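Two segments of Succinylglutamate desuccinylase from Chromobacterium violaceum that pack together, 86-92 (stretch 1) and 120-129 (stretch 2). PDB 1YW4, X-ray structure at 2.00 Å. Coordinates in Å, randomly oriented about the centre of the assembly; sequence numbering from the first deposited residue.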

ATOM      1  N   VAL A  86      16.318  20.312  25.038  1.00 12.21           N
ATOM      2  CA  VAL A  86      17.384  19.824  24.175  1.00 11.54           C
ATOM      3  C   VAL A  86      18.095  18.673  24.878  1.00 11.99           C
ATOM      4  O   VAL A  86      18.426  18.763  26.068  1.00 10.34           O
ATOM      5  CB  VAL A  86      18.433  20.914  23.864  1.00 12.54           C
ATOM      6  CG1 VAL A  86      19.593  20.310  23.082  1.00 11.44           C
ATOM      7  CG2 VAL A  86      17.795  22.043  23.044  1.00 14.01           C
HETATM    8  N   MSE A  87      18.310  17.595  24.134  1.00  9.46           N
HETATM    9  CA  MSE A  87      18.997  16.432  24.662  1.00 11.21           C
HETATM   10  C   MSE A  87      20.194  16.005  23.822  1.00 10.46           C
HETATM   11  O   MSE A  87      20.051  15.684  22.645  1.00 12.18           O
HETATM   12  CB  MSE A  87      18.058  15.238  24.745  1.00 14.59           C
HETATM   13  CG  MSE A  87      16.954  15.345  25.744  1.00 15.80           C
HETATM   14 SE   MSE A  87      15.903  13.741  25.738  1.00 26.23          SE
HETATM   15  CE  MSE A  87      15.412  13.626  27.572  1.00 22.18           C
ATOM     16  N   PHE A  88      21.379  16.047  24.421  1.00  9.41           N
ATOM     17  CA  PHE A  88      22.589  15.562  23.768  1.00 10.79           C
ATOM     18  C   PHE A  88      22.522  14.147  24.352  1.00 12.29           C
ATOM     19  O   PHE A  88      22.987  13.893  25.462  1.00 10.61           O
ATOM     20  CB  PHE A  88      23.813  16.333  24.270  1.00 12.12           C
ATOM     21  CG  PHE A  88      23.826  17.782  23.849  1.00 13.49           C
ATOM     22  CD1 PHE A  88      23.736  18.797  24.794  1.00 12.03           C
ATOM     23  CD2 PHE A  88      23.863  18.123  22.498  1.00 11.94           C
ATOM     24  CE1 PHE A  88      23.676  20.134  24.397  1.00 15.26           C
ATOM     25  CE2 PHE A  88      23.803  19.462  22.087  1.00 11.94           C
ATOM     26  CZ  PHE A  88      23.709  20.465  23.036  1.00 13.59           C
ATOM     27  N   ALA A  89      21.907  13.250  23.589  1.00 12.56           N
ATOM     28  CA  ALA A  89      21.614  11.883  24.015  1.00 10.31           C
ATOM     29  C   ALA A  89      22.683  10.946  24.531  1.00 10.50           C
ATOM     30  O   ALA A  89      22.662  10.573  25.709  1.00 12.57           O
ATOM     31  CB  ALA A  89      20.801  11.188  22.936  1.00  7.51           C
ATOM     32  N   ASN A  90      23.596  10.535  23.669  1.00 12.68           N
ATOM     33  CA  ASN A  90      24.632   9.617  24.098  1.00 14.94           C
ATOM     34  C   ASN A  90      25.914  10.402  24.326  1.00 14.89           C
ATOM     35  O   ASN A  90      26.769  10.465  23.450  1.00 16.93           O
ATOM     36  CB  ASN A  90      24.845   8.539  23.030  1.00 15.60           C
ATOM     37  CG  ASN A  90      25.539   7.318  23.580  1.00 14.02           C
ATOM     38  OD1 ASN A  90      26.307   7.414  24.535  1.00 16.89           O
ATOM     39  ND2 ASN A  90      25.281   6.162  22.978  1.00 14.42           N
ATOM     40  N   LEU A  91      26.052  10.992  25.512  1.00 17.95           N
ATOM     41  CA  LEU A  91      27.227  11.806  25.830  1.00 19.44           C
ATOM     42  C   LEU A  91      28.572  11.116  25.673  1.00 18.89           C
ATOM     43  O   LEU A  91      29.495  11.673  25.069  1.00 15.77           O
ATOM     44  CB  LEU A  91      27.121  12.365  27.249  1.00 20.93           C
ATOM     45  CG  LEU A  91      26.135  13.517  27.463  1.00 22.87           C
ATOM     46  CD1 LEU A  91      25.990  13.771  28.967  1.00 21.07           C
ATOM     47  CD2 LEU A  91      26.625  14.772  26.745  1.00 21.11           C
ATOM     48  N   ASP A  92      28.692   9.917  26.230  1.00 19.86           N
ATOM     49  CA  ASP A  92      29.935   9.161  26.141  1.00 21.36           C
ATOM     50  C   ASP A  92      30.313   8.902  24.692  1.00 19.07           C
ATOM     51  O   ASP A  92      31.474   9.074  24.302  1.00 19.73           O
ATOM     52  CB  ASP A  92      29.793   7.839  26.896  1.00 27.49           C
ATOM     53  CG  ASP A  92      29.790   8.032  28.399  1.00 34.53           C
ATOM     54  OD1 ASP A  92      30.893   8.089  28.989  1.00 37.46           O
ATOM     55  OD2 ASP A  92      28.690   8.144  28.992  1.00 38.38           O
ATOM     56  N   PRO A 120      25.407   1.083  30.656  1.00 23.70           N
ATOM     57  CA  PRO A 120      25.240   2.503  30.973  1.00 22.38           C
ATOM     58  C   PRO A 120      24.324   3.165  29.942  1.00 21.45           C
ATOM     59  O   PRO A 120      23.573   4.087  30.266  1.00 21.55           O
ATOM     60  CB  PRO A 120      26.667   3.035  30.919  1.00 22.16           C
ATOM     61  CG  PRO A 120      27.483   1.837  31.338  1.00 24.76           C
ATOM     62  CD  PRO A 120      26.833   0.727  30.559  1.00 23.65           C
ATOM     63  N   GLU A 121      24.378   2.689  28.696  1.00 19.67           N
ATOM     64  CA  GLU A 121      23.522   3.256  27.653  1.00 17.28           C
ATOM     65  C   GLU A 121      22.048   2.923  27.890  1.00 15.77           C
ATOM     66  O   GLU A 121      21.150   3.633  27.409  1.00 11.34           O
ATOM     67  CB  GLU A 121      23.993   2.794  26.266  1.00 19.18           C
ATOM     68  CG  GLU A 121      25.088   3.704  25.704  1.00 20.09           C
ATOM     69  CD  GLU A 121      26.051   3.006  24.746  1.00 21.83           C
ATOM     70  OE1 GLU A 121      26.593   3.688  23.848  1.00 20.90           O
ATOM     71  OE2 GLU A 121      26.286   1.785  24.895  1.00 21.46           O
ATOM     72  N   SER A 122      21.799   1.862  28.655  1.00 13.31           N
ATOM     73  CA  SER A 122      20.434   1.464  28.988  1.00 14.48           C
ATOM     74  C   SER A 122      19.921   2.363  30.109  1.00 13.02           C
ATOM     75  O   SER A 122      18.766   2.775  30.110  1.00 15.51           O
ATOM     76  CB  SER A 122      20.382  -0.002  29.448  1.00 14.90           C
ATOM     77  OG  SER A 122      20.855  -0.869  28.436  1.00 15.43           O
ATOM     78  N   VAL A 123      20.786   2.654  31.074  1.00 15.11           N
ATOM     79  CA  VAL A 123      20.402   3.530  32.172  1.00 14.20           C
ATOM     80  C   VAL A 123      20.108   4.922  31.593  1.00 15.26           C
ATOM     81  O   VAL A 123      19.142   5.581  31.977  1.00 12.67           O
ATOM     82  CB  VAL A 123      21.531   3.634  33.223  1.00 15.80           C
ATOM     83  CG1 VAL A 123      21.142   4.614  34.334  1.00 12.28           C
ATOM     84  CG2 VAL A 123      21.800   2.244  33.826  1.00 17.53           C
ATOM     85  N   ARG A 124      20.949   5.357  30.661  1.00 13.69           N
ATOM     86  CA  ARG A 124      20.783   6.657  30.037  1.00 12.72           C
ATOM     87  C   ARG A 124      19.491   6.714  29.215  1.00 12.17           C
ATOM     88  O   ARG A 124      18.746   7.693  29.270  1.00 12.75           O
ATOM     89  CB  ARG A 124      21.995   6.954  29.159  1.00 12.69           C
ATOM     90  CG  ARG A 124      21.873   8.225  28.345  1.00 13.46           C
ATOM     91  CD  ARG A 124      21.751   9.464  29.216  1.00 11.29           C
ATOM     92  NE  ARG A 124      21.974  10.646  28.381  1.00 14.68           N
ATOM     93  CZ  ARG A 124      22.053  11.892  28.828  1.00 11.45           C
ATOM     94  NH1 ARG A 124      21.920  12.155  30.121  1.00 15.41           N
ATOM     95  NH2 ARG A 124      22.289  12.873  27.972  1.00  9.54           N
ATOM     96  N   ALA A 125      19.219   5.663  28.452  1.00 11.03           N
ATOM     97  CA  ALA A 125      18.005   5.614  27.658  1.00 10.82           C
ATOM     98  C   ALA A 125      16.768   5.757  28.560  1.00 13.22           C
ATOM     99  O   ALA A 125      15.836   6.500  28.231  1.00 10.54           O
ATOM    100  CB  ALA A 125      17.939   4.286  26.876  1.00 12.35           C
ATOM    101  N   ALA A 126      16.752   5.041  29.689  1.00 12.55           N
ATOM    102  CA  ALA A 126      15.617   5.105  30.616  1.00 12.85           C
ATOM    103  C   ALA A 126      15.457   6.504  31.207  1.00 11.50           C
ATOM    104  O   ALA A 126      14.343   6.993  31.393  1.00 10.53           O
ATOM    105  CB  ALA A 126      15.788   4.072  31.748  1.00 13.35           C
ATOM    106  N   GLU A 127      16.584   7.150  31.482  1.00 12.78           N
ATOM    107  CA  GLU A 127      16.562   8.502  32.026  1.00 13.72           C
ATOM    108  C   GLU A 127      15.962   9.467  30.996  1.00 13.09           C
ATOM    109  O   GLU A 127      15.148  10.329  31.335  1.00 11.20           O
ATOM    110  CB  GLU A 127      17.984   8.929  32.396  1.00 15.02           C
ATOM    111  CG  GLU A 127      18.109  10.376  32.847  1.00 17.99           C
ATOM    112  CD  GLU A 127      19.522  10.728  33.248  1.00 17.28           C
ATOM    113  OE1 GLU A 127      20.413  10.753  32.376  1.00 20.09           O
ATOM    114  OE2 GLU A 127      19.750  10.981  34.441  1.00 20.82           O
ATOM    115  N   LEU A 128      16.360   9.310  29.737  1.00 13.48           N
ATOM    116  CA  LEU A 128      15.866  10.171  28.666  1.00 12.32           C
ATOM    117  C   LEU A 128      14.367   9.971  28.428  1.00 12.32           C
ATOM    118  O   LEU A 128      13.648  10.930  28.112  1.00 13.94           O
ATOM    119  CB  LEU A 128      16.656   9.911  27.376  1.00 10.84           C
ATOM    120  CG  LEU A 128      18.162  10.238  27.411  1.00 10.76           C
ATOM    121  CD1 LEU A 128      18.775   9.863  26.067  1.00 12.94           C
ATOM    122  CD2 LEU A 128      18.402  11.724  27.714  1.00 11.24           C
ATOM    123  N   GLU A 129      13.901   8.729  28.554  1.00 12.29           N
ATOM    124  CA  GLU A 129      12.477   8.421  28.386  1.00 11.85           C
ATOM    125  C   GLU A 129      11.697   9.160  29.467  1.00  9.61           C
ATOM    126  O   GLU A 129      10.727   9.865  29.200  1.00 11.42           O
ATOM    127  CB  GLU A 129      12.208   6.911  28.547  1.00 12.20           C
ATOM    128  CG  GLU A 129      12.829   6.008  27.485  1.00 14.45           C
ATOM    129  CD  GLU A 129      12.269   4.591  27.515  1.00 18.62           C
ATOM    130  OE1 GLU A 129      11.773   4.169  28.580  1.00 17.26           O
ATOM    131  OE2 GLU A 129      12.330   3.894  26.479  1.00 17.82           O
TER
HETATM  132  O   HOH W   1      28.520   5.562  25.107  1.00 23.59           O

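Stretch 1 leaves a β-strand at F88, turns through A89 and N90, and enters a helix at L91; stretch 2 is helical throughout, with regular i to i+4 hydrogen bonds such as R124 N to P120 O (2.9 Å) and L128 N to R124 O (2.9 Å). The backbones stay well apart, the CA atoms of A89 and L128 lying 7.6 Å from each other and those of N90 and E121 7.4 Å, so side chains span the gap. E121, R124 and L128, spaced three and four residues apart, recur along one flank of the helix and supply its contacts with stretch 1. Between them the two stretches bury 364 Å², summed over both sides.

R124 is the central link. Its CA-to-CB bond points toward stretch 1, and the long side chain (chi1 t, chi2 p, chi3 t) carries the guanidinium to the carbonyls where the strand gives way to the turn. NE donates to A89 O at 2.8 Å with a nearly straight angle of 163°; NH2 adds weak bonds to F88 O (2.8 Å) and A89 O (3.2 Å). Both oxygens lie at the guanidinium edge, near its plane, where the N-H groups point. Arginine suits the place because its several donors can serve two successive carbonyls. L91 leans against the same group obliquely, its CG 3.9 Å from R124 NH2. Within the helix, R124 NH1 forms a salt bridge with E127 OE1 at 3.1 Å.

N90 and E121 make a second polar link. N90 ND2 donates to E121 OE1 at 2.9 Å and 178°; both CA-to-CB bonds point sideways, but the ends of the side chains come nearer the opposing stretch. A water donates to N90 OD1 (2.9 Å) and E121 OE1 (3.0 Å), bridging the same pair. Asparagine is apt here: at the N-cap position its side chain also caps a backbone N just past stretch 1, while its amide nitrogen remains available to the glutamate. Both residues are buried, so the direct bond and the water give their polar atoms partners there; E121 is also bonded elsewhere in the structure.

The apolar part of the contact centres on L128, whose CA-to-CB bond points toward stretch 1 (chi1 m, chi2 t). Its CD2 lies 3.5 Å from CE of M87, a selenomethionine, and its CD1 is 4.0 Å from A89 CB. The flexible M87 chain also brings CE to 3.3 Å from L128 O. All three residues are buried, as their apolar side chains favour.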